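Lmo2125 protein (Listeria monocytogenes serovar 1/2a, PDB 5TU0) binds maltose and, as a lipoprotein of the bacterial solute-binding family, probably hands the sugar to a membrane transporter for uptake. Local coordinates at residues F46-A51 / D63-A68; L81-L86 / D103-G108; G155-W160 / G231-I236; A171-Y176 / P259-G264. The protein carries 2 engineered substitutions. All coordinates share one frame; numbering follows the deposited sequence. Where two conformers were deposited one is given.

Contact 1: F46-A51 / D63-A68; sequences FETLEA and DVMMSA
Leu49 of helix 45-58 divides its two methyls between two residues of strand 64-68, CD2 meeting Met65 and CD1 meeting Ser67. This is helix-on-sheet packing, consistent with the layered alpha/beta lobes of solute-binding proteins: the short axes pass 8.7 Å apart, with 106° between their directions. No hydrogen bond spans the two segments; the tight part is made by Leu49, between Met65 and Ser67, with Thr48 beside it. Met65 CG sits between its own backbone N and carbonyl carbon, and the bend at chi2 (-137°) then brings the sulfur against two helix residues at once: SD lies 3.8 Å from Thr48 CG2 and 3.9 Å from Leu49 CD2. Thr48 OG1 bonds back to Asp44 O, one turn earlier, while its methyl CG2 faces the sulfur. Leu75 of helix 69-77 touches both Leu49 and Ser67 and closes this buried region. Packing slackens toward Phe46, an exposed residue at the other end of the contact, where the nearest pair is Phe46 CE1 and Ala68 CB at 4.6 Å. Ser67, by contrast, belongs to the tight part: Leu49 CD1 comes within 3.5 Å of Ser67 OG, and that hydroxyl is turned to its own strand, donating to Ala68 O at 2.9 Å from a position 24° out of the carbonyl plane.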
loop_
_atom_site.group_PDB
_atom_site.type_symbol
_atom_site.label_atom_id
_atom_site.label_comp_id
_atom_site.label_asym_id
_atom_site.label_seq_id
_atom_site.Cartn_x
_atom_site.Cartn_y
_atom_site.Cartn_z
ATOM N N PHE A 46 -13.757 -6.003 0.219
ATOM C CA PHE A 46 -13.274 -7.333 -0.106
ATOM C C PHE A 46 -14.398 -8.369 -0.244
ATOM O O PHE A 46 -14.325 -9.213 -1.114
ATOM C CB PHE A 46 -12.213 -7.758 0.892
ATOM C CG PHE A 46 -10.985 -6.872 0.872
ATOM C CD1 PHE A 46 -10.080 -6.939 -0.193
ATOM C CD2 PHE A 46 -10.715 -5.984 1.918
ATOM C CE1 PHE A 46 -8.935 -6.144 -0.208
ATOM C CE2 PHE A 46 -9.571 -5.189 1.907
ATOM C CZ PHE A 46 -8.682 -5.267 0.843
ATOM N N GLU A 47 -15.443 -8.289 0.583
ATOM C CA GLU A 47 -16.568 -9.217 0.463
ATOM C C GLU A 47 -17.274 -9.047 -0.895
ATOM O O GLU A 47 -17.658 -10.021 -1.535
ATOM C CB GLU A 47 -17.565 -9.047 1.605
ATOM C CG GLU A 47 -17.042 -9.540 2.942
ATOM C CD GLU A 47 -18.067 -9.435 4.058
ATOM O OE1 GLU A 47 -19.269 -9.258 3.760
ATOM O OE2 GLU A 47 -17.663 -9.544 5.243
ATOM N N THR A 48 -17.440 -7.807 -1.324
ATOM C CA THR A 48 -18.043 -7.524 -2.630
ATOM C C THR A 48 -17.275 -8.224 -3.780
ATOM O O THR A 48 -17.868 -8.846 -4.664
ATOM C CB THR A 48 -18.027 -6.010 -2.888
ATOM O OG1 THR A 48 -18.782 -5.350 -1.865
ATOM C CG2 THR A 48 -18.587 -5.671 -4.259
ATOM N N LEU A 49 -15.957 -8.078 -3.765
ATOM C CA LEU A 49 -15.099 -8.670 -4.773
ATOM C C LEU A 49 -15.067 -10.209 -4.680
ATOM O O LEU A 49 -15.073 -10.878 -5.727
ATOM C CB LEU A 49 -13.700 -8.080 -4.696
ATOM C CG LEU A 49 -13.630 -6.564 -4.901
ATOM C CD1 LEU A 49 -12.213 -6.091 -4.645
ATOM C CD2 LEU A 49 -14.117 -6.138 -6.291
ATOM N N GLU A 50 -15.056 -10.770 -3.467
ATOM C CA GLU A 50 -15.067 -12.247 -3.354
ATOM C C GLU A 50 -16.425 -12.823 -3.831
ATOM O O GLU A 50 -16.472 -13.926 -4.310
ATOM C CB GLU A 50 -14.660 -12.769 -1.951
ATOM C CG GLU A 50 -15.736 -12.818 -0.880
ATOM C CD GLU A 50 -15.286 -13.475 0.438
ATOM O OE1 GLU A 50 -15.778 -13.054 1.512
ATOM O OE2 GLU A 50 -14.452 -14.419 0.419
ATOM N N ALA A 51 -17.516 -12.060 -3.710
ATOM C CA ALA A 51 -18.824 -12.532 -4.149
ATOM C C ALA A 51 -19.090 -12.258 -5.623
ATOM O O ALA A 51 -20.053 -12.793 -6.180
ATOM C CB ALA A 51 -19.931 -11.896 -3.314
ATOM N N ASP A 63 -22.888 -2.440 -10.270
ATOM C CA ASP A 63 -22.267 -2.019 -11.519
ATOM C C ASP A 63 -20.860 -1.515 -11.330
ATOM O O ASP A 63 -19.979 -1.791 -12.163
ATOM C CB ASP A 63 -23.077 -0.906 -12.157
ATOM C CG ASP A 63 -24.451 -1.356 -12.551
ATOM O OD1 ASP A 63 -24.541 -2.280 -13.381
ATOM O OD2 ASP A 63 -25.429 -0.763 -12.048
ATOM N N VAL A 64 -20.634 -0.747 -10.261
ATOM C CA VAL A 64 -19.306 -0.214 -9.966
ATOM C C VAL A 64 -18.988 -0.389 -8.486
ATOM O O VAL A 64 -19.881 -0.419 -7.638
ATOM C CB VAL A 64 -19.156 1.275 -10.343
ATOM C CG1 VAL A 64 -19.267 1.471 -11.854
ATOM C CG2 VAL A 64 -20.182 2.112 -9.611
ATOM N N MET A 65 -17.701 -0.529 -8.198
ATOM C CA MET A 65 -17.217 -0.715 -6.841
ATOM C C MET A 65 -15.744 -0.311 -6.803
ATOM O O MET A 65 -15.204 0.146 -7.795
ATOM C CB MET A 65 -17.437 -2.175 -6.432
ATOM C CG MET A 65 -16.590 -3.180 -7.207
ATOM S SD MET A 65 -17.486 -4.667 -7.725
ATOM C CE MET A 65 -18.279 -3.948 -9.157
ATOM N N MET A 66 -15.099 -0.478 -5.663
ATOM C CA MET A 66 -13.696 -0.156 -5.551
ATOM C C MET A 66 -12.898 -1.428 -5.311
ATOM O O MET A 66 -13.447 -2.472 -4.932
ATOM C CB MET A 66 -13.473 0.840 -4.411
ATOM C CG MET A 66 -14.198 2.170 -4.606
ATOM S SD MET A 66 -14.094 3.243 -3.148
ATOM C CE MET A 66 -12.339 3.414 -2.990
ATOM N N SER A 67 -11.590 -1.332 -5.537
ATOM C CA SER A 67 -10.682 -2.431 -5.281
ATOM C C SER A 67 -9.292 -1.900 -4.991
ATOM O O SER A 67 -8.880 -0.882 -5.559
ATOM C CB SER A 67 -10.610 -3.370 -6.487
ATOM O OG SER A 67 -9.627 -4.389 -6.296
ATOM N N ALA A 68 -8.588 -2.574 -4.082
ATOM C CA ALA A 68 -7.184 -2.280 -3.861
ATOM C C ALA A 68 -6.485 -2.500 -5.200
ATOM O O ALA A 68 -6.882 -3.390 -5.972
ATOM C CB ALA A 68 -6.595 -3.210 -2.824
#

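Contact 2: L81-L86 / D103-G108; sequences LAEVKL and DDKIYG
Val84 N donates to Ile106 O at 2.9 Å, with 161° at the hydrogen. It is the one direct hydrogen bond by which the irregular 81-86 loop meets the tight beta-hairpin of strands 101-102 and 105-121. The same carbonyl is approached by Glu83 CA, at 3.2 Å from Ile106 O in a CA-H...O contact. Beside it the Tyr107 ring receives Glu83 CG obliquely, 3.6 Å from CE1, while Ala82 O lies at the ring edge. The Glu83 chain is extended beyond CG, and its OE2 rests against the aliphatic Lys105 CD (3.6 Å) rather than the ammonium, since OE2 and Lys105 NZ are 5.5 Å apart. Waters bridge the outer side: one links Glu83 OE2 to Tyr107 OH, another Glu83 OE1 to Ile106 N. On the buried side, Gly108 N and O have no hydrogen-bonding partner in the model, and methyls cover them, Val84 CG2 at 3.4 Å from Gly108 N and Leu86 CD2 at 3.3 Å from Gly108 O. In the next shell, backbone bonds join Ala82 to Val278 and Tyr107 to Val100, tying each segment to its neighbours. Gln289 and Leu292 of helix 285-295 pack on Val84, and Gln289 NE2 is hydrogen-bonded to Lys85 O.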
loop_
_atom_site.group_PDB
_atom_site.type_symbol
_atom_site.label_atom_id
_atom_site.label_comp_id
_atom_site.label_asym_id
_atom_site.label_seq_id
_atom_site.Cartn_x
_atom_site.Cartn_y
_atom_site.Cartn_z
ATOM N N LEU A 81 -13.994 -8.020 -14.255
ATOM C CA LEU A 81 -14.044 -6.563 -14.441
ATOM C C LEU A 81 -14.021 -6.191 -15.917
ATOM O O LEU A 81 -13.345 -6.823 -16.708
ATOM C CB LEU A 81 -12.847 -5.889 -13.765
ATOM C CG LEU A 81 -12.696 -6.163 -12.270
ATOM C CD1 LEU A 81 -11.466 -5.466 -11.741
ATOM C CD2 LEU A 81 -13.937 -5.728 -11.515
ATOM N N ALA A 82 -14.738 -5.138 -16.268
ATOM C CA ALA A 82 -14.754 -4.636 -17.634
ATOM C C ALA A 82 -13.500 -3.808 -17.921
ATOM O O ALA A 82 -12.992 -3.147 -17.028
ATOM C CB ALA A 82 -15.975 -3.743 -17.827
ATOM N N GLU A 83 -13.034 -3.811 -19.165
ATOM C CA GLU A 83 -11.966 -2.891 -19.570
ATOM C C GLU A 83 -12.596 -1.507 -19.596
ATOM O O GLU A 83 -13.734 -1.361 -20.050
ATOM C CB GLU A 83 -11.417 -3.207 -20.960
ATOM C CG GLU A 83 -10.706 -4.529 -21.050
ATOM C CD GLU A 83 -10.185 -4.801 -22.448
ATOM O OE1 GLU A 83 -9.610 -3.882 -23.074
ATOM O OE2 GLU A 83 -10.352 -5.944 -22.909
ATOM N N VAL A 84 -11.877 -0.511 -19.083
ATOM C CA VAL A 84 -12.388 0.865 -18.991
ATOM C C VAL A 84 -11.368 1.848 -19.513
ATOM O O VAL A 84 -10.177 1.507 -19.684
ATOM C CB VAL A 84 -12.749 1.248 -17.537
ATOM C CG1 VAL A 84 -13.937 0.425 -17.056
ATOM C CG2 VAL A 84 -11.545 1.058 -16.601
ATOM N N LYS A 85 -11.832 3.065 -19.760
ATOM C CA LYS A 85 -10.962 4.136 -20.239
ATOM C C LYS A 85 -10.686 5.085 -19.091
ATOM O O LYS A 85 -11.487 5.185 -18.148
ATOM C CB LYS A 85 -11.604 4.901 -21.389
ATOM C CG LYS A 85 -11.995 4.046 -22.584
ATOM C CD LYS A 85 -12.576 4.914 -23.690
ATOM C CE LYS A 85 -13.085 4.085 -24.865
ATOM N NZ LYS A 85 -12.003 3.261 -25.474
ATOM N N LEU A 86 -9.550 5.780 -19.174
ATOM C CA LEU A 86 -9.175 6.781 -18.181
ATOM C C LEU A 86 -9.492 8.172 -18.721
ATOM O O LEU A 86 -8.661 8.806 -19.375
ATOM C CB LEU A 86 -7.698 6.670 -17.833
ATOM C CG LEU A 86 -7.252 5.321 -17.289
ATOM C CD1 LEU A 86 -5.762 5.368 -16.992
ATOM C CD2 LEU A 86 -8.045 4.943 -16.051
ATOM N N ASP A 103 -1.373 -6.790 -18.843
ATOM C CA ASP A 103 -1.394 -7.243 -20.262
ATOM C C ASP A 103 -1.832 -6.095 -21.202
ATOM O O ASP A 103 -2.571 -6.332 -22.159
ATOM C CB ASP A 103 -2.377 -8.420 -20.465
ATOM C CG ASP A 103 -2.113 -9.609 -19.545
ATOM O OD1 ASP A 103 -0.968 -10.115 -19.532
ATOM O OD2 ASP A 103 -3.083 -10.062 -18.870
ATOM N N ASP A 104 -1.384 -4.872 -20.933
ATOM C CA ASP A 104 -1.763 -3.715 -21.758
ATOM C C ASP A 104 -3.282 -3.490 -21.834
ATOM O O ASP A 104 -3.785 -2.999 -22.850
ATOM C CB ASP A 104 -1.175 -3.831 -23.173
ATOM C CG ASP A 104 0.335 -4.003 -23.164
ATOM O OD1 ASP A 104 0.979 -3.537 -22.205
ATOM O OD2 ASP A 104 0.884 -4.601 -24.109
ATOM N N LYS A 105 -4.009 -3.881 -20.781
ATOM C CA LYS A 105 -5.465 -3.631 -20.684
ATOM C C LYS A 105 -5.770 -2.913 -19.365
ATOM O O LYS A 105 -5.197 -3.255 -18.335
ATOM C CB LYS A 105 -6.245 -4.941 -20.780
ATOM C CG LYS A 105 -6.104 -5.647 -22.118
ATOM C CD LYS A 105 -6.983 -6.880 -22.184
ATOM C CE LYS A 105 -6.796 -7.655 -23.479
ATOM N NZ LYS A 105 -5.438 -8.282 -23.561
ATOM N N ILE A 106 -6.664 -1.921 -19.410
ATOM C CA ILE A 106 -6.993 -1.097 -18.247
ATOM C C ILE A 106 -8.273 -1.608 -17.594
ATOM O O ILE A 106 -9.319 -1.700 -18.260
ATOM C CB ILE A 106 -7.154 0.369 -18.681
ATOM C CG1 ILE A 106 -5.812 0.907 -19.214
ATOM C CG2 ILE A 106 -7.660 1.237 -17.524
ATOM C CD1 ILE A 106 -5.938 2.194 -20.016
ATOM N N TYR A 107 -8.186 -1.943 -16.306
ATOM C CA TYR A 107 -9.332 -2.486 -15.553
ATOM C C TYR A 107 -9.865 -1.643 -14.367
ATOM O O TYR A 107 -10.679 -2.116 -13.571
ATOM C CB TYR A 107 -9.025 -3.904 -15.102
ATOM C CG TYR A 107 -8.884 -4.889 -16.229
ATOM C CD1 TYR A 107 -10.001 -5.293 -16.970
ATOM C CD2 TYR A 107 -7.649 -5.474 -16.535
ATOM C CE1 TYR A 107 -9.890 -6.216 -17.996
ATOM C CE2 TYR A 107 -7.537 -6.391 -17.560
ATOM C CZ TYR A 107 -8.660 -6.765 -18.281
ATOM O OH TYR A 107 -8.569 -7.675 -19.299
ATOM N N GLY A 108 -9.444 -0.393 -14.283
ATOM C CA GLY A 108 -9.927 0.497 -13.258
ATOM C C GLY A 108 -9.427 1.892 -13.443
ATOM O O GLY A 108 -8.585 2.145 -14.309
HETATM O O HOH W 1 -13.183 -2.256 -14.356
HETATM O O HOH W 2 -7.759 -1.433 -21.993
HETATM O O HOH W 3 -10.427 -7.785 -21.151
#

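Contact 3: G155-W160 / G231-I236; sequences GFLAKW and GKAAAI
Leu157 N donates to Ala235 O at 3.1 Å, the straightest bond of this contact (153° at the hydrogen), and the donor lies in the plane of the carbonyl. Two residues earlier, Gly155 O accepts two amides: Ala235 N at 3.1 Å, nearly along the C=O axis, and Ala234 N at 3.0 Å in a weak, bent bond (129°). Two CA-H...O contacts add to this, Phe156 CA to Ala235 O and Ile236 CA to Leu157 O, each 3.2 Å. Together they define a short parallel bridge in which Phe156 pairs with Ala235 and Leu157 with Ile236; a further backbone bond joins Leu157 to Leu237. Strand 156-157 thus adds to strand 235-238 of the mixed sheet, and 235-238 in turn runs antiparallel to strand 105-121. Side chains alternate between the faces. On the face of Phe156 and Ala235, the phenylalanine CG is anti to its backbone N (chi1 164°), and the ring atom CD1 lies obliquely 3.5 Å from Ala235 O. Leu118 touches both residues, and Trp205 meets the Phe156 ring edge-to-face. On the other face, Leu157 CB packs on Ile236 CG2 at 4.1 Å, while Leu157 CD1 reaches back to Ala233 CB at 3.9 Å. Trp210 and Met214 press on Leu157 from the neighbouring loop, and Trp210 NE1 is also hydrogen-bonded to Phe156 O.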
loop_
_atom_site.group_PDB
_atom_site.type_symbol
_atom_site.label_atom_id
_atom_site.label_comp_id
_atom_site.label_asym_id
_atom_site.label_seq_id
_atom_site.Cartn_x
_atom_site.Cartn_y
_atom_site.Cartn_z
ATOM N N GLY A 155 14.112 3.023 20.155
ATOM C CA GLY A 155 14.111 4.375 19.579
ATOM C C GLY A 155 13.394 4.401 18.243
ATOM O O GLY A 155 12.506 5.238 18.007
ATOM N N PHE A 156 13.779 3.468 17.385
ATOM C CA PHE A 156 13.160 3.280 16.068
ATOM C C PHE A 156 12.751 1.818 15.937
ATOM O O PHE A 156 13.528 0.924 16.302
ATOM C CB PHE A 156 14.137 3.643 14.946
ATOM C CG PHE A 156 13.718 3.130 13.593
ATOM C CD1 PHE A 156 12.656 3.699 12.929
ATOM C CD2 PHE A 156 14.384 2.065 12.992
ATOM C CE1 PHE A 156 12.251 3.217 11.684
ATOM C CE2 PHE A 156 13.994 1.590 11.741
ATOM C CZ PHE A 156 12.930 2.164 11.095
ATOM N N LEU A 157 11.542 1.573 15.414
ATOM C CA LEU A 157 11.079 0.205 15.177
ATOM C C LEU A 157 10.445 0.104 13.813
ATOM O O LEU A 157 9.783 1.041 13.373
ATOM C CB LEU A 157 10.031 -0.217 16.208
ATOM C CG LEU A 157 10.426 -0.210 17.687
ATOM C CD1 LEU A 157 9.195 -0.421 18.559
ATOM C CD2 LEU A 157 11.495 -1.254 17.970
ATOM N N ALA A 158 10.646 -1.032 13.158
ATOM C CA ALA A 158 9.985 -1.339 11.863
ATOM C C ALA A 158 9.716 -2.842 11.808
ATOM O O ALA A 158 10.571 -3.644 12.187
ATOM C CB ALA A 158 10.838 -0.899 10.695
ATOM N N LYS A 159 8.529 -3.222 11.331
ATOM C CA LYS A 159 8.139 -4.631 11.266
ATOM C C LYS A 159 8.827 -5.333 10.088
ATOM O O LYS A 159 8.167 -5.842 9.148
ATOM C CB LYS A 159 6.615 -4.732 11.154
ATOM C CG LYS A 159 6.052 -6.115 11.432
ATOM C CD LYS A 159 4.611 -6.242 10.953
ATOM C CE LYS A 159 4.090 -7.654 11.153
ATOM N NZ LYS A 159 2.791 -7.868 10.454
ATOM N N TRP A 160 10.149 -5.406 10.146
ATOM C CA TRP A 160 10.889 -5.964 9.036
ATOM C C TRP A 160 10.777 -7.481 8.795
ATOM O O TRP A 160 11.251 -7.954 7.764
ATOM C CB TRP A 160 12.346 -5.480 9.008
ATOM C CG TRP A 160 12.509 -4.027 8.572
ATOM C CD1 TRP A 160 11.662 -3.289 7.777
ATOM C CD2 TRP A 160 13.664 -3.208 8.776
ATOM N NE1 TRP A 160 12.190 -2.046 7.540
ATOM C CE2 TRP A 160 13.422 -1.972 8.138
ATOM C CE3 TRP A 160 14.865 -3.390 9.464
ATOM C CZ2 TRP A 160 14.342 -0.920 8.176
ATOM C CZ3 TRP A 160 15.768 -2.349 9.510
ATOM C CH2 TRP A 160 15.506 -1.130 8.866
ATOM N N GLY A 231 4.295 5.806 24.233
ATOM C CA GLY A 231 5.399 6.767 24.334
ATOM C C GLY A 231 6.782 6.171 24.592
ATOM O O GLY A 231 7.641 6.844 25.152
ATOM N N LYS A 232 6.999 4.923 24.173
ATOM C CA LYS A 232 8.286 4.228 24.380
ATOM C C LYS A 232 9.121 4.075 23.098
ATOM O O LYS A 232 10.300 3.731 23.166
ATOM C CB LYS A 232 8.021 2.874 25.015
ATOM C CG LYS A 232 7.312 2.981 26.359
ATOM C CD LYS A 232 6.968 1.620 26.923
ATOM C CE LYS A 232 6.339 1.766 28.296
ATOM N NZ LYS A 232 6.081 0.430 28.891
ATOM N N ALA A 233 8.489 4.270 21.934
ATOM C CA ALA A 233 9.191 4.270 20.651
ATOM C C ALA A 233 9.067 5.679 20.090
ATOM O O ALA A 233 7.959 6.230 20.039
ATOM C CB ALA A 233 8.586 3.257 19.691
ATOM N N ALA A 234 10.187 6.261 19.674
ATOM C CA ALA A 234 10.207 7.638 19.157
ATOM C C ALA A 234 9.767 7.767 17.701
ATOM O O ALA A 234 9.183 8.792 17.320
ATOM C CB ALA A 234 11.589 8.238 19.325
ATOM N N ALA A 235 10.044 6.736 16.906
ATOM C CA ALA A 235 9.712 6.731 15.487
ATOM C C ALA A 235 9.512 5.312 14.981
ATOM O O ALA A 235 10.242 4.381 15.369
ATOM C CB ALA A 235 10.820 7.419 14.694
ATOM N N ILE A 236 8.516 5.138 14.111
ATOM C CA ILE A 236 8.246 3.831 13.561
ATOM C C ILE A 236 7.784 3.935 12.126
ATOM O O ILE A 236 7.266 4.982 11.694
ATOM C CB ILE A 236 7.109 3.074 14.329
ATOM C CG1 ILE A 236 5.756 3.802 14.212
ATOM C CG2 ILE A 236 7.446 2.916 15.794
ATOM C CD1 ILE A 236 4.592 3.024 14.803
#

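Contact 4: A171-Y176 / P259-G264; sequences AGYGGY and PTLNNG
Asn263 ND2 donates to Gly172 O at 3.0 Å with 162° at the hydrogen, the one direct hydrogen bond between these segments. The acceptor lies almost in the plane of the Asn263 amide, whereas the donor stands above the carbonyl plane of Gly172. The same nitrogen is also poised over one face of the Tyr173 ring, 3.7 Å from CD1 and offset toward the rim, with amide and ring planes 31° apart. Asn263 belongs to a type I beta turn, Leu261 to Gly264, and has its CG between the backbone N and the carbonyl carbon (chi1 62°); its OD1 is held by Lys265 N. Gly172 ends helix 163-172 and Tyr173 follows it, with a Schellman motif at Gly174. Beside this polar group, Leu261 CD1 rests directly on Gly172 CA at 3.6 Å, an approach that the absence of a side chain on the glycine permits, and reaches Tyr173 CD2 obliquely at 4.2 Å. At the tyrosine hydroxyl a water bridges OH to Asn262 N, 2.9 Å from each, while the Asn262 amide turns to Glu136. The chemistry is that of a helix C-terminus met by a turn: with both amide ends engaged, the rotation of Asn263 is fixed, and its N-H probably complements the partial negative charge of the helix end whose other end carries Tyr164 of the glycan pocket.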
loop_
_atom_site.group_PDB
_atom_site.type_symbol
_atom_site.label_atom_id
_atom_site.label_comp_id
_atom_site.label_asym_id
_atom_site.label_seq_id
_atom_site.Cartn_x
_atom_site.Cartn_y
_atom_site.Cartn_z
ATOM N N ALA A 171 14.520 -2.840 -1.918
ATOM C CA ALA A 171 14.386 -2.128 -3.163
ATOM C C ALA A 171 15.232 -0.840 -3.168
ATOM O O ALA A 171 15.779 -0.453 -4.202
ATOM C CB ALA A 171 12.916 -1.819 -3.441
ATOM N N GLY A 172 15.374 -0.205 -2.006
ATOM C CA GLY A 172 16.184 1.020 -1.911
ATOM C C GLY A 172 17.642 0.731 -2.238
ATOM O O GLY A 172 18.385 1.624 -2.676
ATOM N N TYR A 173 18.053 -0.516 -2.001
ATOM C CA TYR A 173 19.409 -0.976 -2.331
ATOM C C TYR A 173 19.544 -1.595 -3.745
ATOM O O TYR A 173 20.632 -1.997 -4.137
ATOM C CB TYR A 173 19.891 -1.953 -1.267
ATOM C CG TYR A 173 20.459 -1.270 -0.033
ATOM C CD1 TYR A 173 21.822 -0.949 0.030
ATOM C CD2 TYR A 173 19.656 -0.955 1.059
ATOM C CE1 TYR A 173 22.360 -0.342 1.149
ATOM C CE2 TYR A 173 20.187 -0.348 2.189
ATOM C CZ TYR A 173 21.542 -0.035 2.222
ATOM O OH TYR A 173 22.082 0.569 3.338
ATOM N N GLY A 174 18.456 -1.657 -4.510
ATOM C CA GLY A 174 18.516 -2.203 -5.868
ATOM C C GLY A 174 17.809 -3.538 -6.044
ATOM O O GLY A 174 17.832 -4.106 -7.130
ATOM N N GLY A 175 17.174 -4.039 -4.990
ATOM C CA GLY A 175 16.413 -5.266 -5.098
ATOM C C GLY A 175 15.094 -5.015 -5.821
ATOM O O GLY A 175 14.658 -3.879 -5.960
ATOM N N TYR A 176 14.478 -6.077 -6.294
ATOM C CA TYR A 176 13.165 -5.990 -6.940
ATOM C C TYR A 176 12.503 -7.355 -6.852
ATOM O O TYR A 176 13.180 -8.367 -6.674
ATOM C CB TYR A 176 13.279 -5.504 -8.405
ATOM C CG TYR A 176 14.146 -6.386 -9.294
ATOM C CD1 TYR A 176 13.599 -7.452 -9.994
ATOM C CD2 TYR A 176 15.521 -6.157 -9.419
ATOM C CE1 TYR A 176 14.376 -8.253 -10.801
ATOM C CE2 TYR A 176 16.312 -6.962 -10.209
ATOM C CZ TYR A 176 15.732 -8.010 -10.907
ATOM O OH TYR A 176 16.491 -8.825 -11.694
ATOM N N PRO A 259 12.984 8.042 6.339
ATOM C CA PRO A 259 14.325 8.588 6.211
ATOM C C PRO A 259 15.171 7.953 5.097
ATOM O O PRO A 259 14.984 6.791 4.746
ATOM C CB PRO A 259 14.945 8.332 7.598
ATOM C CG PRO A 259 13.776 8.231 8.511
ATOM C CD PRO A 259 12.702 7.583 7.710
ATOM N N THR A 260 16.099 8.743 4.569
ATOM C CA THR A 260 17.014 8.322 3.498
ATOM C C THR A 260 17.960 7.207 3.962
ATOM O O THR A 260 18.505 7.269 5.052
ATOM C CB THR A 260 17.812 9.553 3.012
ATOM O OG1 THR A 260 16.883 10.552 2.542
ATOM C CG2 THR A 260 18.816 9.184 1.897
ATOM N N LEU A 261 18.134 6.184 3.135
ATOM C CA LEU A 261 19.006 5.055 3.453
ATOM C C LEU A 261 20.486 5.447 3.437
ATOM O O LEU A 261 20.851 6.498 2.899
ATOM C CB LEU A 261 18.754 3.903 2.470
ATOM C CG LEU A 261 17.350 3.271 2.494
ATOM C CD1 LEU A 261 17.098 2.368 1.289
ATOM C CD2 LEU A 261 17.133 2.504 3.801
ATOM N N ASN A 262 21.331 4.593 4.026
ATOM C CA ASN A 262 22.772 4.813 4.096
ATOM C C ASN A 262 23.506 4.931 2.768
ATOM O O ASN A 262 24.623 5.451 2.735
ATOM C CB ASN A 262 23.453 3.723 4.962
ATOM C CG ASN A 262 23.072 3.836 6.448
ATOM O OD1 ASN A 262 22.250 4.692 6.852
ATOM N ND2 ASN A 262 23.651 2.967 7.252
ATOM N N ASN A 263 22.893 4.429 1.691
ATOM C CA ASN A 263 23.478 4.560 0.341
ATOM C C ASN A 263 23.072 5.879 -0.336
ATOM O O ASN A 263 23.422 6.126 -1.494
ATOM C CB ASN A 263 23.060 3.378 -0.553
ATOM C CG ASN A 263 21.558 3.287 -0.769
ATOM O OD1 ASN A 263 20.776 4.054 -0.210
ATOM N ND2 ASN A 263 21.143 2.320 -1.597
ATOM N N GLY A 264 22.306 6.712 0.374
ATOM C CA GLY A 264 21.848 7.997 -0.167
ATOM C C GLY A 264 20.570 7.901 -0.978
ATOM O O GLY A 264 20.073 8.922 -1.483
HETATM O O HOH W 4 20.537 2.107 5.227
#

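Overall arrangement
The four contacts fall into two groups. Contacts 1 and 2, centres about 15 Å apart, come first along the chain, in series; contacts 3 and 4, centres about 19 Å apart, interleave, helix 163-172 of contact 4 following strand 156-157 of contact 3. Contacts 3 and 4 lie across the chain's centre from contact 1, about 34 and 35 Å between centres; the centres of contacts 2 and 3 are about 40 Å apart. Contacts 1, 2 and 3 all reach the same mixed sheet, in which strand 105-121 of contact 2 neighbours strand 235-238 of contact 3. Bound glucose is about 10 Å from the Ser67 side chain and about 12 Å from that of Ile236, consistent with sugar held between two lobes.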